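Local coordinates for periplasmic binding protein (PDB 4MDY) that probably binds an iron-containing solute outside the cell membrane and delivers it to an ABC transporter for uptake, as a lipoprotein of the solute-binding protein 8 family, at residues 223-228 / 251-256; 230-235 / 260-265. All coordinates share one frame; numbering follows the deposited sequence.

Contact 1: residues 223-228 / 251-256; sequences VLDGAD and QLAATR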
loop_
_atom_site.group_PDB
_atom_site.type_symbol
_atom_site.label_atom_id
_atom_site.label_comp_id
_atom_site.label_asym_id
_atom_site.label_seq_id
_atom_site.Cartn_x
_atom_site.Cartn_y
_atom_site.Cartn_z
ATOM N N VAL A 223 21.614 -14.547 -2.999
ATOM C CA VAL A 223 20.180 -14.410 -3.252
ATOM C C VAL A 223 19.846 -13.526 -4.450
ATOM O O VAL A 223 19.021 -13.907 -5.300
ATOM C CB VAL A 223 19.453 -13.867 -2.012
ATOM C CG1 VAL A 223 17.958 -13.734 -2.285
ATOM C CG2 VAL A 223 19.701 -14.780 -0.824
ATOM N N LEU A 224 20.473 -12.351 -4.509
ATOM C CA LEU A 224 20.137 -11.339 -5.513
ATOM C C LEU A 224 20.616 -11.697 -6.919
ATOM O O LEU A 224 19.983 -11.313 -7.900
ATOM C CB LEU A 224 20.650 -9.941 -5.111
ATOM C CG LEU A 224 19.721 -9.120 -4.209
ATOM C CD1 LEU A 224 19.387 -9.854 -2.930
ATOM C CD2 LEU A 224 20.311 -7.749 -3.896
ATOM N N ASP A 225 21.712 -12.445 -7.030
ATOM C CA ASP A 225 22.188 -12.848 -8.355
ATOM C C ASP A 225 21.288 -13.918 -8.979
ATOM O O ASP A 225 21.479 -14.282 -10.132
ATOM C CB ASP A 225 23.654 -13.297 -8.319
ATOM C CG ASP A 225 24.627 -12.128 -8.142
ATOM O OD1 ASP A 225 24.280 -10.979 -8.500
ATOM O OD2 ASP A 225 25.754 -12.368 -7.655
ATOM N N GLY A 226 20.306 -14.406 -8.221
ATOM C CA GLY A 226 19.289 -15.316 -8.761
ATOM C C GLY A 226 18.171 -14.643 -9.551
ATOM O O GLY A 226 17.349 -15.331 -10.161
ATOM N N ALA A 227 18.132 -13.307 -9.542
ATOM C CA ALA A 227 17.048 -12.548 -10.176
ATOM C C ALA A 227 17.474 -11.923 -11.500
ATOM O O ALA A 227 18.653 -11.605 -11.704
ATOM C CB ALA A 227 16.536 -11.467 -9.232
ATOM N N ASP A 228 16.500 -11.765 -12.393
ATOM C CA ASP A 228 16.689 -11.090 -13.675
ATOM C C ASP A 228 16.520 -9.568 -13.565
ATOM O O ASP A 228 17.072 -8.820 -14.368
ATOM C CB ASP A 228 15.697 -11.640 -14.697
ATOM C CG ASP A 228 15.931 -13.108 -14.989
ATOM O OD1 ASP A 228 17.094 -13.471 -15.282
ATOM O OD2 ASP A 228 14.966 -13.901 -14.910
ATOM N N GLN A 251 28.899 -5.017 -7.039
ATOM C CA GLN A 251 29.335 -6.215 -7.760
ATOM C C GLN A 251 28.216 -7.199 -8.078
ATOM O O GLN A 251 28.471 -8.275 -8.611
ATOM C CB GLN A 251 30.433 -6.923 -6.978
ATOM C CG GLN A 251 31.712 -6.121 -6.933
ATOM C CD GLN A 251 32.886 -6.932 -6.434
ATOM O OE1 GLN A 251 32.802 -7.591 -5.394
ATOM N NE2 GLN A 251 33.994 -6.887 -7.176
ATOM N N LEU A 252 26.983 -6.838 -7.764
ATOM C CA LEU A 252 25.855 -7.661 -8.159
ATOM C C LEU A 252 25.805 -7.775 -9.678
ATOM O O LEU A 252 26.127 -6.826 -10.385
ATOM C CB LEU A 252 24.549 -7.061 -7.645
ATOM C CG LEU A 252 24.349 -7.137 -6.128
ATOM C CD1 LEU A 252 23.118 -6.338 -5.729
ATOM C CD2 LEU A 252 24.225 -8.586 -5.670
ATOM N N ALA A 253 25.400 -8.941 -10.172
ATOM C CA ALA A 253 25.168 -9.127 -11.598
ATOM C C ALA A 253 24.169 -8.084 -12.116
ATOM O O ALA A 253 24.339 -7.548 -13.204
ATOM C CB ALA A 253 24.662 -10.534 -11.873
ATOM N N ALA A 254 23.146 -7.778 -11.317
ATOM C CA ALA A 254 22.165 -6.767 -11.683
ATOM C C ALA A 254 22.801 -5.394 -11.883
ATOM O O ALA A 254 22.397 -4.652 -12.780
ATOM C CB ALA A 254 21.072 -6.680 -10.632
ATOM N N THR A 255 23.785 -5.051 -11.055
ATOM C CA THR A 255 24.465 -3.762 -11.196
ATOM C C THR A 255 25.340 -3.768 -12.450
ATOM O O THR A 255 25.326 -2.815 -13.211
ATOM C CB THR A 255 25.271 -3.399 -9.936
ATOM O OG1 THR A 255 24.398 -3.418 -8.797
ATOM C CG2 THR A 255 25.896 -2.007 -10.057
ATOM N N ARG A 256 26.060 -4.868 -12.661
ATOM C CA ARG A 256 26.945 -5.014 -13.816
ATOM C C ARG A 256 26.172 -4.965 -15.125
ATOM O O ARG A 256 26.624 -4.356 -16.095
ATOM C CB ARG A 256 27.711 -6.338 -13.741
ATOM C CG ARG A 256 28.806 -6.386 -12.692
ATOM C CD ARG A 256 29.737 -7.563 -12.947
ATOM N NE ARG A 256 30.204 -7.598 -14.333
ATOM C CZ ARG A 256 31.440 -7.297 -14.719
ATOM N NH1 ARG A 256 31.765 -7.355 -16.001
ATOM N NH2 ARG A 256 32.353 -6.946 -13.827
HETATM O O HOH W 1 22.127 -9.531 -9.203
HETATM O O HOH W 2 27.618 -10.437 -7.008
#
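The one flat side-chain group at the heart of this contact is the carboxylate of D225, and the N-terminus of helix 253-256 approaches it from above its plane. The backbone N of A253 donates to D225 OD1 at 2.9 Å, 33° out of that plane, with a fairly straight N-H line of 158°. A253 CB follows its own N-H to the same oxygen, 3.4 Å from D225 OD1. Two waters take up further polar positions. One donates to D225 OD1 at 2.7 Å and accepts from A254 N at 2.9 Å, so OD1 is gripped by a backbone N-H and a water while the next N-H of the helix reaches it through that water. The other water donates to both D225 OD2 and Q251 O, tying the second carboxylate oxygen to the chain just ahead of the helix. The D225 side chain gets there with CG beside its backbone N and anti to the carbonyl carbon (chi1 -73°). A carboxylate at the positive end of a short helix would probably be stabilised in its charged form. The L252 side chain, at the N-cap position, contributes only carbon here. Its CD1 lies 3.6 Å from L224 CD2, the two leucines crossing obliquely, while its CD2 comes within 3.7 Å of D225 OD1 and 3.9 Å of L224 CB. Polar and apolar halves therefore lie side by side, the carboxylate exposed and the leucines buried. After helix 220-224 a type I turn from L224 to A227 leads on to strand 229-233. L224 packs on L180 of strand 176-181 and on I215 of strand 214-215.

Contact 2: residues 230-235 / 260-265; sequences LIWTTE and NIFTTK
Strands 229-233 and 260-262 are neighbours in a four-stranded parallel sheet, joined by a beta-alpha-beta crossover through helices 237-244, 247-250 and 253-256; strand 260-262 lies at the sheet's edge within this chain. The ladder is tight: I261 N donates to L230 O at 2.8 Å, W232 N to I261 O, and T263 N to W232 O, each running almost along its C=O axis. I231 and I261 point to one face, where both pack on L290 of helix 279-294. On the other face the W232 indole is held by its edge and covered from one side. Its NE1 donates to N260 OD1 at 2.9 Å, the oxygen lying in the ring plane; the N-H meets the amide from 61° above its carbonyl plane, with ring and amide planes turned 74° apart. The amide's ND2 hydrogen-bonds to T255 OG1, so both ends of N260 are fixed. F262 runs alongside with CE1 over one indole face, 3.6 Å from W232 CD1; the phenyl ring is tilted 25° to the indole's five-membered ring and offset from it, with little overlap. Beyond the strands, the backbones of E235 and K265 come close, but on this more open side their side chains diverge. K265 CB lies 3.5 Å from E235 O, but its extended chain carries NZ off to G59 O, leaving it 6.0 Å from E235 OE1, too far for a salt bridge. Between this end and the ladder, where the inverse gamma turn centred on T233 ends at T234, two buried threonines close the pair reciprocally, each with its hydroxyl between N and carbonyl carbon: T263 OG1 donates to T234 O at 2.7 Å and T234 OG1 to T263 O at 2.8 Å, both on a carbonyl lone pair.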
loop_
_atom_site.group_PDB
_atom_site.type_symbol
_atom_site.label_atom_id
_atom_site.label_comp_id
_atom_site.label_asym_id
_atom_site.label_seq_id
_atom_site.Cartn_x
_atom_site.Cartn_y
_atom_site.Cartn_z
ATOM N N LEU A 230 15.969 -6.429 -10.316
ATOM C CA LEU A 230 15.787 -6.007 -8.929
ATOM C C LEU A 230 15.088 -4.662 -8.932
ATOM O O LEU A 230 15.519 -3.731 -9.610
ATOM C CB LEU A 230 17.128 -5.868 -8.199
ATOM C CG LEU A 230 18.074 -7.062 -8.238
ATOM C CD1 LEU A 230 19.334 -6.724 -7.457
ATOM C CD2 LEU A 230 17.417 -8.314 -7.682
ATOM N N ILE A 231 14.009 -4.571 -8.165
ATOM C CA ILE A 231 13.242 -3.346 -8.035
ATOM C C ILE A 231 13.508 -2.813 -6.643
ATOM O O ILE A 231 13.029 -3.361 -5.664
ATOM C CB ILE A 231 11.732 -3.611 -8.248
ATOM C CG1 ILE A 231 11.504 -4.327 -9.585
ATOM C CG2 ILE A 231 10.946 -2.312 -8.193
ATOM C CD1 ILE A 231 10.132 -4.947 -9.730
ATOM N N TRP A 232 14.316 -1.763 -6.560
ATOM C CA TRP A 232 14.629 -1.140 -5.280
ATOM C C TRP A 232 13.689 0.042 -5.086
ATOM O O TRP A 232 13.633 0.941 -5.932
ATOM C CB TRP A 232 16.061 -0.633 -5.264
ATOM C CG TRP A 232 17.109 -1.647 -5.582
ATOM C CD1 TRP A 232 17.505 -2.064 -6.827
ATOM C CD2 TRP A 232 17.927 -2.353 -4.645
ATOM N NE1 TRP A 232 18.515 -2.989 -6.717
ATOM C CE2 TRP A 232 18.792 -3.188 -5.389
ATOM C CE3 TRP A 232 18.009 -2.369 -3.246
ATOM C CZ2 TRP A 232 19.736 -4.016 -4.783
ATOM C CZ3 TRP A 232 18.953 -3.187 -2.643
ATOM C CH2 TRP A 232 19.807 -4.002 -3.414
ATOM N N THR A 233 12.962 0.061 -3.973
ATOM C CA THR A 233 11.963 1.100 -3.750
ATOM C C THR A 233 12.606 2.333 -3.114
ATOM O O THR A 233 12.254 2.758 -2.008
ATOM C CB THR A 233 10.767 0.581 -2.933
ATOM O OG1 THR A 233 11.215 0.069 -1.673
ATOM C CG2 THR A 233 10.044 -0.523 -3.725
ATOM N N THR A 234 13.569 2.889 -3.842
ATOM C CA THR A 234 14.222 4.135 -3.470
ATOM C C THR A 234 13.231 5.293 -3.517
ATOM O O THR A 234 12.285 5.271 -4.307
ATOM C CB THR A 234 15.404 4.446 -4.415
ATOM O OG1 THR A 234 14.995 4.286 -5.781
ATOM C CG2 THR A 234 16.569 3.525 -4.133
ATOM N N GLU A 235 13.468 6.299 -2.672
ATOM C CA GLU A 235 12.635 7.495 -2.603
ATOM C C GLU A 235 13.435 8.756 -2.952
ATOM O O GLU A 235 12.902 9.862 -2.893
ATOM C CB GLU A 235 12.036 7.635 -1.204
ATOM C CG GLU A 235 11.175 6.448 -0.789
ATOM C CD GLU A 235 10.613 6.579 0.616
ATOM O OE1 GLU A 235 10.416 7.724 1.082
ATOM O OE2 GLU A 235 10.365 5.529 1.251
ATOM N N ASN A 260 19.036 -3.169 -12.400
ATOM C CA ASN A 260 18.432 -2.512 -11.254
ATOM C C ASN A 260 17.411 -1.496 -11.723
ATOM O O ASN A 260 17.671 -0.735 -12.658
ATOM C CB ASN A 260 19.472 -1.770 -10.420
ATOM C CG ASN A 260 20.419 -2.700 -9.687
ATOM O OD1 ASN A 260 20.012 -3.701 -9.095
ATOM N ND2 ASN A 260 21.692 -2.347 -9.691
ATOM N N ILE A 261 16.254 -1.498 -11.074
ATOM C CA ILE A 261 15.307 -0.414 -11.170
ATOM C C ILE A 261 15.315 0.329 -9.836
ATOM O O ILE A 261 15.043 -0.257 -8.787
ATOM C CB ILE A 261 13.886 -0.922 -11.480
ATOM C CG1 ILE A 261 13.862 -1.610 -12.850
ATOM C CG2 ILE A 261 12.896 0.231 -11.459
ATOM C CD1 ILE A 261 12.605 -2.391 -13.147
ATOM N N PHE A 262 15.641 1.615 -9.882
ATOM C CA PHE A 262 15.561 2.469 -8.710
ATOM C C PHE A 262 14.343 3.367 -8.905
ATOM O O PHE A 262 14.336 4.252 -9.761
ATOM C CB PHE A 262 16.845 3.285 -8.522
ATOM C CG PHE A 262 18.087 2.438 -8.377
ATOM C CD1 PHE A 262 18.337 1.737 -7.203
ATOM C CD2 PHE A 262 18.998 2.328 -9.420
ATOM C CE1 PHE A 262 19.477 0.955 -7.063
ATOM C CE2 PHE A 262 20.131 1.546 -9.287
ATOM C CZ PHE A 262 20.375 0.863 -8.108
ATOM N N THR A 263 13.299 3.110 -8.121
ATOM C CA THR A 263 12.035 3.804 -8.288
ATOM C C THR A 263 12.177 5.285 -7.968
ATOM O O THR A 263 13.027 5.690 -7.169
ATOM C CB THR A 263 10.938 3.228 -7.377
ATOM O OG1 THR A 263 11.335 3.366 -6.004
ATOM C CG2 THR A 263 10.673 1.757 -7.707
ATOM N N THR A 264 11.327 6.081 -8.600
ATOM C CA THR A 264 11.085 7.440 -8.148
ATOM C C THR A 264 10.350 7.385 -6.814
ATOM O O THR A 264 9.770 6.354 -6.444
ATOM C CB THR A 264 10.211 8.226 -9.137
ATOM O OG1 THR A 264 8.946 7.568 -9.295
ATOM C CG2 THR A 264 10.901 8.363 -10.492
ATOM N N LYS A 265 10.354 8.494 -6.089
ATOM C CA LYS A 265 9.585 8.576 -4.853
ATOM C C LYS A 265 8.109 8.215 -5.068
ATOM O O LYS A 265 7.516 7.498 -4.253
ATOM C CB LYS A 265 9.670 9.974 -4.252
ATOM C CG LYS A 265 9.011 10.075 -2.887
ATOM C CD LYS A 265 8.802 11.515 -2.482
ATOM C CE LYS A 265 8.447 11.635 -1.019
ATOM N NZ LYS A 265 8.190 13.059 -0.696
#

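How the contacts relate
Contact 2 pairs the two strands of the crossover; contact 1 joins the turn before the first strand to the last helix before the second. Contact 2 is the sheet itself, larger in buried area and nearer the middle of the chain; contact 1 lies about 15 Å away between centres. In 223-228 / 251-256 a side-chain carboxylate and waters do the polar work around the exposed D225, beside buried leucines, whereas in 230-235 / 260-265 direct backbone and side-chain bonds do it. They touch through a shared apolar layer: A254 CB lies 3.6 Å from L230 CD1, and L224 CD2 lies 3.8 Å from W232 CH2.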